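Local coordinates for DNA mismatch repair protein MutL (Aquifex aeolicus, PDB 6LZI) that probably binds and hydrolyses ATP through its Bergerat-fold N-terminal ATPase domain as part of DNA mismatch repair, at residues A[181-185]-A[186-190]; A[246-249]-A[250-254]; A[146-149]-A[150-154]. All blocks are in the same frame, centred on the assembly; numbering follows the deposited sequence.

Contact 1 of 3, residues A[181-185]-A[186-190]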
loop_
_atom_site.group_PDB
_atom_site.type_symbol
_atom_site.label_atom_id
_atom_site.label_comp_id
_atom_site.label_asym_id
_atom_site.label_seq_id
_atom_site.Cartn_x
_atom_site.Cartn_y
_atom_site.Cartn_z
ATOM N N LEU A 181 -3.743 1.779 -9.376
ATOM C CA LEU A 181 -4.828 2.416 -8.617
ATOM C C LEU A 181 -5.770 3.091 -9.600
ATOM O O LEU A 181 -5.323 3.906 -10.391
ATOM C CB LEU A 181 -4.276 3.486 -7.657
ATOM C CG LEU A 181 -5.312 4.349 -6.912
ATOM C CD1 LEU A 181 -6.180 3.545 -5.895
ATOM C CD2 LEU A 181 -4.538 5.467 -6.165
ATOM N N PHE A 182 -7.067 2.745 -9.532
ATOM C CA PHE A 182 -8.151 3.458 -10.174
ATOM C C PHE A 182 -8.900 4.244 -9.100
ATOM O O PHE A 182 -9.294 3.672 -8.089
ATOM C CB PHE A 182 -9.142 2.488 -10.833
ATOM C CG PHE A 182 -8.544 1.614 -11.890
ATOM C CD1 PHE A 182 -8.487 2.036 -13.190
ATOM C CD2 PHE A 182 -7.999 0.361 -11.567
ATOM C CE1 PHE A 182 -7.911 1.237 -14.164
ATOM C CE2 PHE A 182 -7.431 -0.445 -12.548
ATOM C CZ PHE A 182 -7.372 0.000 -13.837
ATOM N N SER A 183 -9.126 5.533 -9.315
ATOM C CA SER A 183 -10.000 6.276 -8.421
ATOM C C SER A 183 -11.022 7.055 -9.232
ATOM O O SER A 183 -10.656 7.721 -10.208
ATOM C CB SER A 183 -9.220 7.232 -7.507
ATOM O OG SER A 183 -8.161 7.831 -8.169
ATOM N N GLU A 184 -12.295 6.949 -8.810
ATOM C CA GLU A 184 -13.443 7.526 -9.504
ATOM C C GLU A 184 -13.365 7.170 -10.987
ATOM O O GLU A 184 -13.633 7.988 -11.874
ATOM C CB GLU A 184 -13.536 9.044 -9.278
ATOM C CG GLU A 184 -13.126 9.493 -7.889
ATOM C CD GLU A 184 -13.839 8.760 -6.738
ATOM O OE1 GLU A 184 -13.343 8.847 -5.590
ATOM O OE2 GLU A 184 -14.885 8.099 -6.966
ATOM N N GLY A 185 -12.920 5.940 -11.253
ATOM C CA GLY A 185 -12.988 5.421 -12.616
ATOM C C GLY A 185 -11.844 5.775 -13.531
ATOM O O GLY A 185 -11.841 5.326 -14.680
ATOM N N ARG A 186 -10.858 6.530 -13.068
ATOM C CA ARG A 186 -9.681 6.830 -13.873
ATOM C C ARG A 186 -8.465 6.101 -13.307
ATOM O O ARG A 186 -8.316 5.970 -12.090
ATOM C CB ARG A 186 -9.429 8.324 -13.916
ATOM C CG ARG A 186 -10.641 9.104 -14.422
ATOM C CD ARG A 186 -10.312 10.566 -14.479
ATOM N NE ARG A 186 -11.412 11.422 -14.038
ATOM C CZ ARG A 186 -11.237 12.692 -13.680
ATOM N NH1 ARG A 186 -10.019 13.219 -13.700
ATOM N NH2 ARG A 186 -12.262 13.438 -13.302
ATOM N N GLU A 187 -7.623 5.598 -14.196
ATOM C CA GLU A 187 -6.418 4.877 -13.794
ATOM C C GLU A 187 -5.431 5.920 -13.289
ATOM O O GLU A 187 -4.752 6.563 -14.092
ATOM C CB GLU A 187 -5.859 4.087 -14.976
ATOM C CG GLU A 187 -4.997 2.868 -14.599
ATOM C CD GLU A 187 -4.309 2.195 -15.811
ATOM O OE1 GLU A 187 -4.263 0.942 -15.880
ATOM O OE2 GLU A 187 -3.768 2.922 -16.675
ATOM N N THR A 188 -5.371 6.151 -11.967
ATOM C CA THR A 188 -4.519 7.244 -11.524
ATOM C C THR A 188 -3.080 6.828 -11.192
ATOM O O THR A 188 -2.222 7.705 -11.076
ATOM C CB THR A 188 -5.113 7.998 -10.361
ATOM O OG1 THR A 188 -4.955 7.262 -9.158
ATOM C CG2 THR A 188 -6.609 8.351 -10.660
ATOM N N LEU A 189 -2.777 5.540 -11.104
ATOM C CA LEU A 189 -1.392 5.155 -10.802
ATOM C C LEU A 189 -1.172 3.813 -11.475
ATOM O O LEU A 189 -2.047 2.945 -11.399
ATOM C CB LEU A 189 -1.139 5.112 -9.283
ATOM C CG LEU A 189 0.126 4.659 -8.531
ATOM C CD1 LEU A 189 0.295 3.155 -8.566
ATOM C CD2 LEU A 189 1.377 5.351 -9.034
ATOM N N LYS A 190 -0.063 3.664 -12.200
ATOM C CA LYS A 190 0.253 2.379 -12.822
ATOM C C LYS A 190 1.751 2.250 -12.716
ATOM O O LYS A 190 2.465 3.060 -13.317
ATOM C CB LYS A 190 -0.122 2.278 -14.305
ATOM C CG LYS A 190 -1.491 2.588 -14.640
ATOM C CD LYS A 190 -1.826 4.092 -14.574
ATOM C CE LYS A 190 -0.935 4.987 -15.413
ATOM N NZ LYS A 190 -0.887 6.327 -14.747
#

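Contact 2 of 3, residues A[246-249]-A[250-254]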
loop_
_atom_site.group_PDB
_atom_site.type_symbol
_atom_site.label_atom_id
_atom_site.label_comp_id
_atom_site.label_asym_id
_atom_site.label_seq_id
_atom_site.Cartn_x
_atom_site.Cartn_y
_atom_site.Cartn_z
ATOM N N ASN A 246 12.158 14.224 13.420
ATOM C CA ASN A 246 13.583 14.383 13.669
ATOM C C ASN A 246 14.402 13.989 12.442
ATOM O O ASN A 246 15.444 14.597 12.154
ATOM C CB ASN A 246 13.958 13.521 14.876
ATOM C CG ASN A 246 15.352 13.792 15.398
ATOM O OD1 ASN A 246 15.534 14.559 16.355
ATOM N ND2 ASN A 246 16.348 13.136 14.802
ATOM N N LEU A 247 13.943 12.981 11.699
ATOM C CA LEU A 247 14.719 12.521 10.560
ATOM C C LEU A 247 14.458 13.365 9.314
ATOM O O LEU A 247 15.407 13.719 8.611
ATOM C CB LEU A 247 14.435 11.036 10.308
ATOM C CG LEU A 247 15.403 10.250 9.409
ATOM C CD1 LEU A 247 16.832 10.743 9.580
ATOM C CD2 LEU A 247 15.327 8.763 9.720
ATOM N N LYS A 248 13.202 13.748 9.047
ATOM C CA LYS A 248 12.906 14.520 7.838
ATOM C C LYS A 248 13.534 15.914 7.903
ATOM O O LYS A 248 14.063 16.415 6.897
ATOM C CB LYS A 248 11.387 14.600 7.625
ATOM C CG LYS A 248 10.922 15.573 6.525
ATOM C CD LYS A 248 9.383 15.703 6.440
ATOM C CE LYS A 248 8.737 14.697 5.461
ATOM N NZ LYS A 248 8.922 15.031 3.974
ATOM N N GLU A 249 13.509 16.546 9.080
ATOM C CA GLU A 249 14.137 17.853 9.233
ATOM C C GLU A 249 15.636 17.775 8.974
ATOM O O GLU A 249 16.226 18.698 8.407
ATOM C CB GLU A 249 13.896 18.410 10.642
ATOM C CG GLU A 249 12.437 18.704 11.014
ATOM C CD GLU A 249 12.292 19.168 12.465
ATOM O OE1 GLU A 249 11.616 20.193 12.716
ATOM O OE2 GLU A 249 12.871 18.510 13.358
ATOM N N PHE A 250 16.273 16.686 9.415
ATOM C CA PHE A 250 17.709 16.534 9.219
ATOM C C PHE A 250 18.037 16.241 7.760
ATOM O O PHE A 250 19.086 16.665 7.262
ATOM C CB PHE A 250 18.238 15.426 10.128
ATOM C CG PHE A 250 19.725 15.207 10.032
ATOM C CD1 PHE A 250 20.260 14.375 9.060
ATOM C CD2 PHE A 250 20.585 15.816 10.932
ATOM C CE1 PHE A 250 21.621 14.169 8.976
ATOM C CE2 PHE A 250 21.947 15.608 10.857
ATOM C CZ PHE A 250 22.475 14.784 9.881
ATOM N N LEU A 251 17.169 15.487 7.067
ATOM C CA LEU A 251 17.333 15.321 5.622
ATOM C C LEU A 251 17.111 16.644 4.899
ATOM O O LEU A 251 17.817 16.972 3.947
ATOM C CB LEU A 251 16.363 14.258 5.084
ATOM C CG LEU A 251 16.503 12.790 5.462
ATOM C CD1 LEU A 251 15.270 12.052 4.947
ATOM C CD2 LEU A 251 17.790 12.171 4.885
ATOM N N ARG A 252 16.137 17.431 5.351
ATOM C CA ARG A 252 15.998 18.788 4.844
ATOM C C ARG A 252 17.265 19.603 5.096
ATOM O O ARG A 252 17.735 20.322 4.208
ATOM C CB ARG A 252 14.786 19.452 5.503
ATOM C CG ARG A 252 14.372 20.792 4.913
ATOM C CD ARG A 252 13.032 21.250 5.502
ATOM N NE ARG A 252 11.909 20.398 5.097
ATOM C CZ ARG A 252 11.282 19.531 5.897
ATOM N NH1 ARG A 252 11.668 19.385 7.157
ATOM N NH2 ARG A 252 10.269 18.803 5.428
ATOM N N LYS A 253 17.867 19.452 6.275
ATOM C CA LYS A 253 19.032 20.262 6.596
ATOM C C LYS A 253 20.279 19.857 5.791
ATOM O O LYS A 253 21.030 20.730 5.342
ATOM C CB LYS A 253 19.315 20.214 8.094
ATOM C CG LYS A 253 19.891 21.538 8.562
ATOM C CD LYS A 253 19.018 22.661 7.973
ATOM C CE LYS A 253 19.524 24.062 8.281
ATOM N NZ LYS A 253 18.608 25.073 7.666
ATOM N N VAL A 254 20.540 18.556 5.602
ATOM C CA VAL A 254 21.764 18.185 4.879
ATOM C C VAL A 254 21.549 18.043 3.366
ATOM O O VAL A 254 22.528 18.090 2.601
ATOM C CB VAL A 254 22.411 16.901 5.439
ATOM C CG1 VAL A 254 22.763 17.074 6.920
ATOM C CG2 VAL A 254 21.533 15.640 5.198
#

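Contact 3 of 3, residues A[146-149]-A[150-154]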
loop_
_atom_site.group_PDB
_atom_site.type_symbol
_atom_site.label_atom_id
_atom_site.label_comp_id
_atom_site.label_asym_id
_atom_site.label_seq_id
_atom_site.Cartn_x
_atom_site.Cartn_y
_atom_site.Cartn_z
ATOM N N LEU A 146 -22.358 3.107 11.320
ATOM C CA LEU A 146 -21.934 4.152 12.277
ATOM C C LEU A 146 -22.063 5.522 11.622
ATOM O O LEU A 146 -21.067 6.105 11.187
ATOM C CB LEU A 146 -20.483 3.946 12.734
ATOM C CG LEU A 146 -20.275 2.526 13.284
ATOM C CD1 LEU A 146 -18.793 2.171 13.535
ATOM C CD2 LEU A 146 -21.062 2.554 14.564
ATOM N N PRO A 147 -23.276 6.059 11.539
ATOM C CA PRO A 147 -23.473 7.245 10.705
ATOM C C PRO A 147 -22.705 8.462 11.198
ATOM O O PRO A 147 -22.304 9.285 10.385
ATOM C CB PRO A 147 -24.993 7.443 10.724
ATOM C CG PRO A 147 -25.575 6.455 11.801
ATOM C CD PRO A 147 -24.520 5.402 11.960
ATOM N N VAL A 148 -22.466 8.628 12.493
ATOM C CA VAL A 148 -21.641 9.768 12.910
ATOM C C VAL A 148 -20.204 9.608 12.405
ATOM O O VAL A 148 -19.611 10.533 11.833
ATOM C CB VAL A 148 -21.700 9.914 14.441
ATOM C CG1 VAL A 148 -20.651 10.934 14.934
ATOM C CG2 VAL A 148 -23.100 10.319 14.892
ATOM N N ARG A 149 -19.606 8.438 12.627
ATOM C CA ARG A 149 -18.267 8.211 12.103
ATOM C C ARG A 149 -18.217 8.429 10.592
ATOM O O ARG A 149 -17.256 9.000 10.078
ATOM C CB ARG A 149 -17.770 6.802 12.427
ATOM C CG ARG A 149 -16.407 6.557 11.787
ATOM C CD ARG A 149 -15.631 5.501 12.489
ATOM N NE ARG A 149 -15.291 5.976 13.823
ATOM C CZ ARG A 149 -14.373 5.406 14.570
ATOM N NH1 ARG A 149 -13.731 4.347 14.102
ATOM N NH2 ARG A 149 -14.150 5.874 15.786
ATOM N N ARG A 150 -19.286 8.037 9.876
ATOM C CA ARG A 150 -19.310 8.199 8.424
ATOM C C ARG A 150 -19.396 9.670 8.056
ATOM O O ARG A 150 -18.669 10.147 7.179
ATOM C CB ARG A 150 -20.508 7.435 7.839
ATOM C CG ARG A 150 -20.544 7.368 6.306
ATOM C CD ARG A 150 -21.560 6.285 5.860
ATOM N NE ARG A 150 -21.811 6.220 4.410
ATOM C CZ ARG A 150 -21.025 5.660 3.479
ATOM N NH1 ARG A 150 -19.823 5.101 3.761
ATOM N NH2 ARG A 150 -21.448 5.691 2.211
ATOM N N LYS A 151 -20.242 10.421 8.756
ATOM C CA LYS A 151 -20.385 11.829 8.402
ATOM C C LYS A 151 -19.139 12.624 8.760
ATOM O O LYS A 151 -18.865 13.646 8.120
ATOM C CB LYS A 151 -21.636 12.419 9.043
ATOM C CG LYS A 151 -22.306 13.476 8.151
ATOM C CD LYS A 151 -23.823 13.224 8.012
ATOM C CE LYS A 151 -24.434 13.946 6.799
ATOM N NZ LYS A 151 -24.543 13.043 5.628
ATOM N N PHE A 152 -18.319 12.130 9.687
ATOM C CA PHE A 152 -17.091 12.842 10.011
ATOM C C PHE A 152 -15.925 12.448 9.125
ATOM O O PHE A 152 -14.821 12.974 9.315
ATOM C CB PHE A 152 -16.700 12.635 11.491
ATOM C CG PHE A 152 -17.345 13.602 12.451
ATOM C CD1 PHE A 152 -17.054 14.962 12.396
ATOM C CD2 PHE A 152 -18.207 13.156 13.445
ATOM C CE1 PHE A 152 -17.627 15.847 13.284
ATOM C CE2 PHE A 152 -18.773 14.037 14.332
ATOM C CZ PHE A 152 -18.485 15.384 14.255
ATOM N N LEU A 153 -16.109 11.547 8.152
ATOM C CA LEU A 153 -15.010 11.260 7.256
ATOM C C LEU A 153 -14.669 12.506 6.455
ATOM O O LEU A 153 -15.510 13.381 6.220
ATOM C CB LEU A 153 -15.332 10.116 6.294
ATOM C CG LEU A 153 -15.457 8.703 6.870
ATOM C CD1 LEU A 153 -16.086 7.771 5.822
ATOM C CD2 LEU A 153 -14.074 8.202 7.193
ATOM N N LYS A 154 -13.423 12.552 5.992
ATOM C CA LYS A 154 -12.970 13.734 5.304
ATOM C C LYS A 154 -13.528 13.703 3.879
ATOM O O LYS A 154 -14.040 12.669 3.414
ATOM C CB LYS A 154 -11.433 13.812 5.370
ATOM C CG LYS A 154 -10.948 14.400 6.713
ATOM C CD LYS A 154 -9.795 13.652 7.344
ATOM C CE LYS A 154 -8.656 13.374 6.359
ATOM N NZ LYS A 154 -7.490 12.628 6.974
#

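Contact 1 of 3, residues A[181-185]-A[186-190]
Apolar packing across the hairpin begins with Phe182 and Glu187, a non-hydrogen-bonded antiparallel pair. The ring meets the aliphatic part of the glutamate obliquely, CE1 of Phe182 coming 3.4 Å from CG of Glu187, and the ring and carboxylate planes differ by 32°. With CG of Glu187 anti to its backbone N (chi1 -156°) and the chain extended beyond, the methylenes run past the ring. Were Phe182 replaced by an alanine, CB and CG of Glu187 would probably lose their apolar neighbour and the glutamate chain would be freer to swing. Leu181 and Leu189, whose CB atoms are 3.9 Å apart, pack on the other face, which helix 156-173 covers.

Backbone bonds close a two-residue hairpin: Ser183 and Arg186 exchange bonds in both directions around a type I' turn, where Gly185, at phi 85°, adopts a conformation that a side chain would crowd. Further along, Thr188 and Leu189 both face Leu181, a classic beta bulge. O of Leu181 takes a bond from N of Leu189 at 3.1 Å and a weak one from N of Thr188.

Among the polar side chains, the hydroxyls OG of Ser183 and OG1 of Thr188 make a weak bond at 3.4 Å. The carboxylate of Glu184 turns away from the partner strand, to Arg160, in a salt bridge, and to the backbone N of Lys41.

Contact 2 of 3, residues A[246-249]-A[250-254]
The guanidinium of Arg252 has O of Lys248 over one face, while CG of Glu249 lies in its plane at the edge, 4.0 Å from NH1 of Arg252. Its other terminal nitrogen, NH2 of Arg252, approaches CD of Lys248 to 3.4 Å, so aliphatic stems of the preceding turn border the flat group. A bend at chi3 (-67°) folds the arginine back over that turn. On the ring of Phe250, one face receives CG1 of Val254, 3.6 Å above the plane and displaced toward the rim.

These are i to i+3 and i to i+4 neighbours on helix 245-254, in the second domain of this ATPase fragment, which belongs to a mismatch-repair family of the S5 clan. Successive backbone bonds run from Leu251, Arg252 and Lys253 to the carbonyls of Leu247, Lys248 and Glu249; the central one, N of Arg252 to O of Lys248, measures 2.8 Å.

The helix is amphipathic. Leu247 and Leu251 are buried against strand 232-237, through Val235, and Phe250 packs on Leu292 and Arg296 of helix 292-298: branched and aromatic side chains suit that inner side. Long charged chains suit the outer side, where their stems can pack while their ends reach solvent or other polar groups. NZ of Lys248 and NH2 of Arg252 lie 4.3 Å apart, a like-charge approach probably eased by the weak hydrogen bond from the lysine to O of Tyr233. The carboxylate of Glu249, its plane turned 82° to the guanidinium, keeps OE1 of Glu249 5.6 Å from NH1 of Arg252 and makes a long, weak ion pair with Lys245.

Contact 3 of 3, residues A[146-149]-A[150-154]
Phe152 lies beside Val148, one helical turn earlier, with both side chains pointing the same way. At its base, CB of Phe152 rests 3.6 Å from O of Val148. CG of Phe152 sits a little farther from that same oxygen, and CD2 of Phe152 returns to it, 3.4 Å from O of Val148. CD2 of Phe152 also meets the methyl CG1 of Val148 at 3.6 Å, and CE2 of Phe152, the next atom out, touches this methyl too. The methyl is in the ring plane, at the edge, so the valine meets the rim of the aromatic group. Its position follows from the valine's first torsion, which sets CG1 anti to the backbone N (chi1 170°).

The pair closes the short helix 147-151, where Leu146 is the N-cap residue. Proline suits the first helical position, Pro147, because no backbone N-H is needed there. O of Leu146 accepts N of Arg150 at 2.9 Å, and O of Pro147 takes N of Lys151. At the far end N of Phe152 bonds to O of Val148 at 3.0 Å and more weakly to O of Arg149, as the chain leaves the helix.

Arg150 carries its charge away from the turn. Extended from CG to NE, it brings NH1 to the carbonyls of Leu142 and Lys44, tying this surface helix to the neighbouring loops through two hydrogen bonds.

Along the chain the order is contact 3, contact 1, contact 2. Contact 1 is the hairpin of strands 178-183 and 186-191, which ends the eight-stranded sheet on one side; 186-191 is an outermost strand there. Contact 3 lies on short helix 147-151, between strand 134-140 of that sheet and helix 156-173; its centre is 24 Å from that of contact 1. Contact 2 belongs to the other part of the protein, where helix 245-254 packs beside the five-stranded sheet, with its centre 32 Å from contact 1 and 36 Å from contact 3. None touches another: each shapes its own local element, two in the ADP-binding part and one in the following domain.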